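Local coordinates for G/U mismatch-specific DNA glycosylase (Deinococcus radiodurans, PDB 2C2Q), which is a mismatch-specific DNA glycosylase of the uracil-DNA glycosylase superfamily, built on a mixed beta-sheet flanked by helices, at residues 55-59 against 60-64; 90-93 against 94-97; 174-177 against 178-182. The protein carries 1 engineered substitution. All coordinates share one frame; numbering follows the deposited sequence.

Interaction 1: 55-59 against 60-64; sequences RTLHA and VGLTP
The imidazole ring of His-58 meets the carbonyl O of Thr-63 at its edge, in the ring plane. The contact is made by CD2, 3.6 Å from Thr-63 O. The same oxygen also receives a CA-H...O contact from His-58 CA. Pro-64 O lies obliquely to the ring, 3.5 Å from NE2. The ring reaches this place because CG stands anti to the backbone N (chi1 -176°), and Gln-66 also touches it. All this happens where helix 53-59 ends in a Schellman motif. Gly-61 takes the positive phi (65°), a conformation that favours glycine, and two backbone bonds return to the last turn. Gly-61 N donates to His-58 O, and Leu-62 N donates to Leu-57 O at 2.8 Å. Thr-63 N is a second donor to Leu-57 O, which is thus gripped twice. The two donors come differently: Leu-62 N lies nearly in line with the C=O bond, while Thr-63 N stands above the carbonyl plane. Before the turn, Val-60 N still makes the helical bond to Thr-56 O.

Leucine side chains meet on the buried side. Leu-57 and Leu-62 cross at an angle, with CD2 of Leu-57 3.8 Å from CD1 of Leu-62. Leu-57 CB and CD1 also rest on Thr-63 CG2. Leu-30 of strand 28-32 and Trp-173 of helix 171-188 touch Leu-57 as well, so this leucine joins the helix end to both the sheet and helix 171-188. Thr-63 OG1 bonds to Arg-65 O and lies 3.6 Å from His-58 N.

Interaction 2: 90-93 against 94-97; sequences SGVA and AALP. Engineered in segment 90-93: Ala-93 (natural residue Asp).
Leu-96 and Val-92 send their side chains to different parts of one tight turn. Leu-96 reaches back along the segment 90-93. Its CG lies 3.5 Å from Val-92 O. Its CD2 goes further and comes 3.5 Å from Ser-90 O. With chi2 at 180°, CD1 is anti to CA and turns to the CA of Ala-93, which leaves CD2 as the branch that meets Ser-90 O. Ala-34 and Trp-101 touch the same leucine from neighbouring loops.

Val-92 makes its contact with one branch. CG2 meets CB of Ala-95 at 3.8 Å, methyl against methyl. A chi1 of -48° sets CG1 beside the backbone N and anti to the carbonyl carbon. This leaves CG2 between the two, where it meets Ala-95. Ala-95 CB also rests against Val-92 O.

The backbone closes the turn with two bonds. Ala-95 N donates to Val-92 O at 2.9 Å, and Leu-96 N donates to Ala-93 O at 3.2 Å. In both, the donor stands well above the carbonyl plane. Each bond spans three residues.

Ala-93 is an engineered residue; the natural one is Asp. Its CB points away from the segment 94-97 overall. Gly-91, at phi 126°, has backbone angles that call for glycine, and its backbone is hydrogen-bonded to Pro-35. This bond joins the start of the segment to the loop containing Pro-35. The repeated bond from residue i+3 back to residue i is the mark of a short 3-10 turn, here in the surface loop between strand 80-84 and helix 103-113.

Interaction 3: 174-177 against 178-182; sequences QALG and DRVRE
Asp-178 lays its carboxylate over the backbone carbonyl O of Gln-174, with CG 3.2 Å from that O. The side chain of Gln-174 bends at chi2 (69°) and comes round to meet it. NE2 then donates to OD1 at 3.2 Å, with an N-H...O angle of 159°. The bond lies in the amide plane of the glutamine but meets OD1 from above the carboxylate plane. The two flat groups are turned 47° against each other.

OD1 has a second partner. Arg-181 NH1 forms a salt bridge with it at 2.9 Å, and OD1 sits at the edge of the guanidinium, in its plane. One face of the same guanidinium lies over Gly-177 O, 3.3 Å from the plane and offset toward the rim. The bend at chi3 brings the arginine back to this carbonyl. Its NH2 is hydrogen-bonded to Val-60 O and Gly-61 O. The neighbouring carboxylate and carbonyls would be expected to favour the positive charge.

On another side of the helix, Arg-179 NH1 bonds to Glu-182 OE2 at 2.7 Å as part of a salt bridge. Arg-179 NE forms a further salt bridge with Glu-153. Apolar residues pack on the sheet: Leu-176 and Val-180 touch Ile-117 and Leu-28. Their backbones are joined by Val-180 N to Leu-176 O at 2.8 Å. The bonds from Asp-178 N through Glu-182 N, each from residue i+4 back to residue i, make a regular alpha-helix, here amphipathic, with one side on the central sheet and charged pairs along the others.

How the interactions relate
Interactions 1 and 3 are partly buried and lie on the same side of the chain's centre, while interaction 2 is a surface contact. Interactions 1 and 3 touch. Arg-181 joins them through backbone carbonyls at the helix end, and Leu-62 CD2 packs on Val-180 CB. Both contacts also rest on strand 28-32. Interaction 2 is apart, with its nearest atoms about 17 Å from interaction 1 and about 20 Å from interaction 3. The chemistry follows the place. Interaction 1 ends a helix with backbone bonds, interaction 3 adds charged pairs to a running helix, and interaction 2 has two backbone bonds and small apolar contacts.

Interaction 1: 55-59 against 60-64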
loop_
_atom_site.group_PDB
_atom_site.type_symbol
_atom_site.label_atom_id
_atom_site.label_comp_id
_atom_site.label_asym_id
_atom_site.label_seq_id
_atom_site.Cartn_x
_atom_site.Cartn_y
_atom_site.Cartn_z
ATOM N N ARG A 55 -10.198 -1.194 9.228
ATOM C CA ARG A 55 -11.691 -1.316 9.048
ATOM C C ARG A 55 -12.011 -1.559 7.575
ATOM O O ARG A 55 -12.806 -2.455 7.243
ATOM C CB ARG A 55 -12.335 -0.016 9.488
ATOM C CG ARG A 55 -13.866 0.111 9.385
ATOM C CD ARG A 55 -14.286 1.471 10.066
ATOM N NE ARG A 55 -13.144 1.937 10.896
ATOM C CZ ARG A 55 -12.782 3.210 11.089
ATOM N NH1 ARG A 55 -13.499 4.215 10.566
ATOM N NH2 ARG A 55 -11.708 3.487 11.840
ATOM N N THR A 56 -11.426 -0.750 6.680
ATOM C CA THR A 56 -11.714 -0.832 5.276
ATOM C C THR A 56 -11.334 -2.185 4.688
ATOM O O THR A 56 -12.121 -2.811 3.993
ATOM C CB THR A 56 -11.073 0.372 4.488
ATOM O OG1 THR A 56 -11.586 1.623 5.020
ATOM C CG2 THR A 56 -11.391 0.327 2.984
ATOM N N LEU A 57 -10.134 -2.695 4.994
ATOM C CA LEU A 57 -9.832 -4.040 4.498
ATOM C C LEU A 57 -10.888 -5.087 4.901
ATOM O O LEU A 57 -11.163 -5.971 4.100
ATOM C CB LEU A 57 -8.471 -4.528 5.035
ATOM C CG LEU A 57 -7.191 -3.777 4.638
ATOM C CD1 LEU A 57 -5.940 -4.596 4.873
ATOM C CD2 LEU A 57 -7.090 -3.012 3.385
ATOM N N HIS A 58 -11.367 -5.021 6.140
ATOM C CA HIS A 58 -12.426 -5.933 6.657
ATOM C C HIS A 58 -13.733 -5.681 5.876
ATOM O O HIS A 58 -14.352 -6.639 5.358
ATOM C CB HIS A 58 -12.661 -5.701 8.116
ATOM C CG HIS A 58 -13.652 -6.653 8.715
ATOM N ND1 HIS A 58 -14.376 -6.354 9.854
ATOM C CD2 HIS A 58 -14.007 -7.907 8.349
ATOM C CE1 HIS A 58 -15.153 -7.385 10.148
ATOM N NE2 HIS A 58 -14.947 -8.341 9.255
ATOM N N ALA A 59 -14.101 -4.397 5.760
ATOM C CA ALA A 59 -15.372 -3.962 5.124
ATOM C C ALA A 59 -15.492 -4.532 3.726
ATOM O O ALA A 59 -16.604 -4.970 3.324
ATOM C CB ALA A 59 -15.470 -2.431 5.040
ATOM N N VAL A 60 -14.386 -4.515 2.979
ATOM C CA VAL A 60 -14.351 -4.886 1.561
ATOM C C VAL A 60 -13.934 -6.328 1.269
ATOM O O VAL A 60 -13.783 -6.719 0.106
ATOM C CB VAL A 60 -13.572 -3.870 0.663
ATOM C CG1 VAL A 60 -14.065 -2.434 0.891
ATOM C CG2 VAL A 60 -12.018 -3.921 0.883
ATOM N N GLY A 61 -13.776 -7.066 2.365
ATOM C CA GLY A 61 -13.425 -8.496 2.413
ATOM C C GLY A 61 -12.037 -8.779 1.863
ATOM O O GLY A 61 -11.816 -9.797 1.231
ATOM N N LEU A 62 -11.098 -7.854 2.035
ATOM C CA LEU A 62 -9.666 -8.184 1.778
ATOM C C LEU A 62 -9.165 -9.035 2.928
ATOM O O LEU A 62 -8.284 -9.920 2.741
ATOM C CB LEU A 62 -8.837 -6.902 1.600
ATOM C CG LEU A 62 -9.003 -6.195 0.270
ATOM C CD1 LEU A 62 -8.437 -4.769 0.246
ATOM C CD2 LEU A 62 -8.428 -7.073 -0.863
ATOM N N THR A 63 -9.711 -8.791 4.117
ATOM C CA THR A 63 -9.493 -9.643 5.280
ATOM C C THR A 63 -10.847 -10.072 5.894
ATOM O O THR A 63 -11.834 -9.330 5.801
ATOM C CB THR A 63 -8.590 -8.950 6.349
ATOM O OG1 THR A 63 -9.268 -7.854 7.029
ATOM C CG2 THR A 63 -7.320 -8.366 5.700
ATOM N N PRO A 64 -10.900 -11.272 6.489
ATOM C CA PRO A 64 -12.133 -11.791 7.120
ATOM C C PRO A 64 -12.462 -11.266 8.515
ATOM O O PRO A 64 -13.558 -11.547 9.026
ATOM C CB PRO A 64 -11.864 -13.297 7.218
ATOM C CG PRO A 64 -10.353 -13.405 7.386
ATOM C CD PRO A 64 -9.808 -12.277 6.507
#

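Interaction 2: 90-93 against 94-97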
loop_
_atom_site.group_PDB
_atom_site.type_symbol
_atom_site.label_atom_id
_atom_site.label_comp_id
_atom_site.label_asym_id
_atom_site.label_seq_id
_atom_site.Cartn_x
_atom_site.Cartn_y
_atom_site.Cartn_z
ATOM N N SER A 90 9.220 9.234 9.145
ATOM C CA SER A 90 7.816 9.190 9.480
ATOM C C SER A 90 7.252 10.587 9.531
ATOM O O SER A 90 7.999 11.581 9.648
ATOM C CB SER A 90 7.632 8.474 10.819
ATOM O OG SER A 90 8.149 9.227 11.934
ATOM N N GLY A 91 5.932 10.661 9.470
ATOM C CA GLY A 91 5.220 11.922 9.647
ATOM C C GLY A 91 4.308 12.132 8.459
ATOM O O GLY A 91 4.105 11.203 7.634
ATOM N N VAL A 92 3.753 13.331 8.345
ATOM C CA VAL A 92 2.867 13.621 7.238
ATOM C C VAL A 92 3.661 13.928 5.987
ATOM O O VAL A 92 4.803 14.464 6.079
ATOM C CB VAL A 92 1.869 14.768 7.595
ATOM C CG1 VAL A 92 1.270 14.455 8.952
ATOM C CG2 VAL A 92 2.550 16.146 7.639
ATOM N N ALA A 93 3.114 13.531 4.827
ATOM C CA ALA A 93 3.780 13.776 3.527
ATOM C C ALA A 93 4.394 15.145 3.382
ATOM O O ALA A 93 5.562 15.253 2.996
ATOM C CB ALA A 93 2.817 13.513 2.339
ATOM N N ALA A 94 3.624 16.198 3.685
ATOM C CA ALA A 94 4.105 17.577 3.519
ATOM C C ALA A 94 5.334 17.920 4.330
ATOM O O ALA A 94 6.060 18.861 3.980
ATOM C CB ALA A 94 3.014 18.576 3.835
ATOM N N ALA A 95 5.561 17.199 5.412
ATOM C CA ALA A 95 6.630 17.509 6.344
ATOM C C ALA A 95 7.891 16.685 6.076
ATOM O O ALA A 95 8.933 16.943 6.649
ATOM C CB ALA A 95 6.153 17.290 7.746
ATOM N N LEU A 96 7.792 15.675 5.202
ATOM C CA LEU A 96 8.905 14.765 5.029
ATOM C C LEU A 96 10.020 15.509 4.296
ATOM O O LEU A 96 9.706 16.257 3.391
ATOM C CB LEU A 96 8.459 13.559 4.184
ATOM C CG LEU A 96 7.535 12.530 4.900
ATOM C CD1 LEU A 96 7.172 11.398 3.946
ATOM C CD2 LEU A 96 8.124 11.948 6.188
ATOM N N PRO A 97 11.281 15.271 4.643
ATOM C CA PRO A 97 12.416 15.817 3.849
ATOM C C PRO A 97 12.380 15.178 2.452
ATOM O O PRO A 97 11.946 14.057 2.332
ATOM C CB PRO A 97 13.669 15.345 4.592
ATOM C CG PRO A 97 13.243 14.378 5.631
ATOM C CD PRO A 97 11.722 14.376 5.729
#

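Interaction 3: 174-177 against 178-182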
loop_
_atom_site.group_PDB
_atom_site.type_symbol
_atom_site.label_atom_id
_atom_site.label_comp_id
_atom_site.label_asym_id
_atom_site.label_seq_id
_atom_site.Cartn_x
_atom_site.Cartn_y
_atom_site.Cartn_z
ATOM N N GLN A 174 -13.635 -1.217 -2.550
ATOM C CA GLN A 174 -14.457 -2.378 -2.736
ATOM C C GLN A 174 -14.156 -3.039 -4.088
ATOM O O GLN A 174 -14.162 -4.285 -4.183
ATOM C CB GLN A 174 -15.941 -1.982 -2.700
ATOM C CG GLN A 174 -16.822 -3.181 -2.826
ATOM C CD GLN A 174 -16.792 -4.097 -1.646
ATOM O OE1 GLN A 174 -17.027 -3.692 -0.500
ATOM N NE2 GLN A 174 -16.512 -5.365 -1.913
ATOM N N ALA A 175 -13.906 -2.233 -5.119
ATOM C CA ALA A 175 -13.568 -2.758 -6.457
ATOM C C ALA A 175 -12.251 -3.560 -6.384
ATOM O O ALA A 175 -12.029 -4.558 -7.112
ATOM C CB ALA A 175 -13.429 -1.629 -7.455
ATOM N N LEU A 176 -11.357 -3.057 -5.547
ATOM C CA LEU A 176 -10.084 -3.727 -5.344
ATOM C C LEU A 176 -10.323 -5.041 -4.665
ATOM O O LEU A 176 -9.770 -6.085 -5.116
ATOM C CB LEU A 176 -9.125 -2.820 -4.527
ATOM C CG LEU A 176 -7.767 -3.465 -4.287
ATOM C CD1 LEU A 176 -7.047 -3.838 -5.564
ATOM C CD2 LEU A 176 -6.922 -2.510 -3.424
ATOM N N GLY A 177 -11.129 -5.023 -3.603
ATOM C CA GLY A 177 -11.534 -6.225 -2.851
ATOM C C GLY A 177 -12.098 -7.301 -3.804
ATOM O O GLY A 177 -11.784 -8.497 -3.690
ATOM N N ASP A 178 -12.924 -6.855 -4.722
ATOM C CA ASP A 178 -13.607 -7.743 -5.676
ATOM C C ASP A 178 -12.592 -8.326 -6.627
ATOM O O ASP A 178 -12.665 -9.528 -6.954
ATOM C CB ASP A 178 -14.535 -6.887 -6.513
ATOM C CG ASP A 178 -15.789 -6.499 -5.764
ATOM O OD1 ASP A 178 -16.065 -7.023 -4.628
ATOM O OD2 ASP A 178 -16.550 -5.681 -6.279
ATOM N N ARG A 179 -11.696 -7.460 -7.098
ATOM C CA ARG A 179 -10.584 -7.842 -7.992
ATOM C C ARG A 179 -9.623 -8.876 -7.374
ATOM O O ARG A 179 -9.185 -9.816 -8.067
ATOM C CB ARG A 179 -9.794 -6.630 -8.451
ATOM C CG ARG A 179 -8.652 -6.993 -9.422
ATOM C CD ARG A 179 -9.151 -7.637 -10.731
ATOM N NE ARG A 179 -8.054 -7.927 -11.624
ATOM C CZ ARG A 179 -7.994 -9.022 -12.394
ATOM N NH1 ARG A 179 -8.993 -9.904 -12.393
ATOM N NH2 ARG A 179 -6.932 -9.214 -13.163
ATOM N N VAL A 180 -9.317 -8.707 -6.086
ATOM C CA VAL A 180 -8.507 -9.677 -5.352
ATOM C C VAL A 180 -9.259 -11.020 -5.217
ATOM O O VAL A 180 -8.681 -12.102 -5.471
ATOM C CB VAL A 180 -8.050 -9.106 -3.966
ATOM C CG1 VAL A 180 -7.517 -10.212 -3.045
ATOM C CG2 VAL A 180 -7.037 -8.028 -4.194
ATOM N N ARG A 181 -10.537 -10.947 -4.822
ATOM C CA ARG A 181 -11.416 -12.128 -4.797
ATOM C C ARG A 181 -11.420 -12.858 -6.153
ATOM O O ARG A 181 -11.309 -14.076 -6.221
ATOM C CB ARG A 181 -12.825 -11.626 -4.484
ATOM C CG ARG A 181 -13.853 -12.635 -4.027
ATOM C CD ARG A 181 -14.989 -11.923 -3.202
ATOM N NE ARG A 181 -14.406 -11.185 -2.066
ATOM C CZ ARG A 181 -14.397 -9.841 -1.884
ATOM N NH1 ARG A 181 -14.985 -8.983 -2.736
ATOM N NH2 ARG A 181 -13.785 -9.344 -0.810
ATOM N N GLU A 182 -11.550 -12.089 -7.221
ATOM C CA GLU A 182 -11.597 -12.602 -8.596
ATOM C C GLU A 182 -10.275 -13.282 -8.997
ATOM O O GLU A 182 -10.257 -14.306 -9.684
ATOM C CB GLU A 182 -11.831 -11.411 -9.498
ATOM C CG GLU A 182 -11.804 -11.654 -10.987
ATOM C CD GLU A 182 -12.201 -10.418 -11.783
ATOM O OE1 GLU A 182 -13.172 -10.505 -12.584
ATOM O OE2 GLU A 182 -11.564 -9.351 -11.655
#